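Local coordinates for protein cytosine-specific methyltransferase (Escherichia coli O157:H7 EDL933, PDB 3G7U) that probably methylates cytosine at carbon 5 in DNA, using S-adenosyl-L-methionine as methyl donor, as a prophage-encoded member of the C5-methyltransferase family, at residues A[269-272]-A[276-279]. Sequence-based numbering, arbitrary orientation.
Sequences ASLS and TDKI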
# COMPACT_ATOMS: atom_id res chain seq x y z
N ALA A 269 -20.45 -8.13 -20.70
CA ALA A 269 -20.49 -9.57 -21.01
C ALA A 269 -19.81 -9.88 -22.34
O ALA A 269 -19.29 -10.98 -22.52
CB ALA A 269 -21.93 -10.07 -21.03
N SER A 270 -19.80 -8.91 -23.25
CA SER A 270 -19.27 -9.16 -24.58
C SER A 270 -17.76 -8.91 -24.66
O SER A 270 -17.13 -9.23 -25.67
CB SER A 270 -20.04 -8.35 -25.62
OG SER A 270 -21.37 -8.86 -25.73
N LEU A 271 -17.16 -8.39 -23.59
CA LEU A 271 -15.72 -8.11 -23.60
C LEU A 271 -14.88 -9.38 -23.53
O LEU A 271 -15.15 -10.30 -22.75
CB LEU A 271 -15.35 -7.12 -22.48
CG LEU A 271 -15.94 -5.71 -22.57
CD1 LEU A 271 -15.56 -4.91 -21.34
CD2 LEU A 271 -15.47 -4.96 -23.84
N SER A 272 -13.88 -9.47 -24.40
CA SER A 272 -12.90 -10.54 -24.29
C SER A 272 -11.87 -10.14 -23.23
O SER A 272 -11.73 -8.95 -22.90
CB SER A 272 -12.21 -10.82 -25.65
OG SER A 272 -13.09 -11.44 -26.58
N THR A 276 -10.67 -3.34 -23.59
CA THR A 276 -11.13 -2.11 -23.00
C THR A 276 -12.48 -1.80 -23.64
O THR A 276 -12.65 -1.92 -24.85
CB THR A 276 -10.12 -1.01 -23.27
OG1 THR A 276 -8.83 -1.46 -22.86
CG2 THR A 276 -10.46 0.24 -22.50
N ASP A 277 -13.46 -1.46 -22.80
CA ASP A 277 -14.77 -1.06 -23.29
C ASP A 277 -14.62 0.30 -23.96
O ASP A 277 -14.19 1.25 -23.32
CB ASP A 277 -15.76 -0.98 -22.14
CG ASP A 277 -17.15 -0.55 -22.59
OD1 ASP A 277 -17.79 -1.34 -23.32
OD2 ASP A 277 -17.58 0.56 -22.21
N LYS A 278 -14.97 0.38 -25.24
CA LYS A 278 -14.77 1.62 -26.02
C LYS A 278 -15.46 2.80 -25.35
O LYS A 278 -14.92 3.90 -25.33
CB LYS A 278 -15.26 1.47 -27.48
CG LYS A 278 -14.27 0.82 -28.47
CD LYS A 278 -13.89 -0.63 -28.11
CE LYS A 278 -12.99 -1.26 -29.15
NZ LYS A 278 -11.92 -2.10 -28.53
N ILE A 279 -16.63 2.54 -24.75
CA ILE A 279 -17.44 3.59 -24.14
C ILE A 279 -17.01 4.02 -22.72
O ILE A 279 -16.75 5.20 -22.50
CB ILE A 279 -18.96 3.25 -24.23
CG1 ILE A 279 -19.41 3.29 -25.69
CG2 ILE A 279 -19.80 4.22 -23.40
CD1 ILE A 279 -20.60 2.38 -26.03
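L271 turns CG anti to its own carbonyl carbon (chi1 -64°), and the extended chi2 carries both methyls across to D277. In D277 the carboxylate carbon CG stands anti to the backbone N (chi1 179°), and the carboxylate is carried beyond the leucine methyls. The two side chains cross at about a right angle. L271 CD1 lies 4.0 Å from D277 CB. L271 CD2 lies against the backbone, 4.0 Å from D277 CA. The same methyl comes within 4.3 Å of T276 O, at the edge of the patch. The forked end of the leucine thus covers the root of the aspartate and leaves its carboxylate to other partners. OD1 of D277 forms a salt bridge with R267, in helix 262-269. OD2 accepts a hydrogen bond from the backbone N of S280. These two bonds hold the carboxylate of a buried residue and would probably favour its charged form. The backbone O of L271 accepts a hydrogen bond from NH1 of R284, further along the same loop. The contact joins two nearby parts of the long loop between helix 262-269 and helix 321-328, away from the predicted active-site C81. No hydrogen bond links the two segments directly. Their meeting is van der Waals packing, chiefly of leucine methyls on CA and CB of D277, beside a carboxylate that pairs with R267.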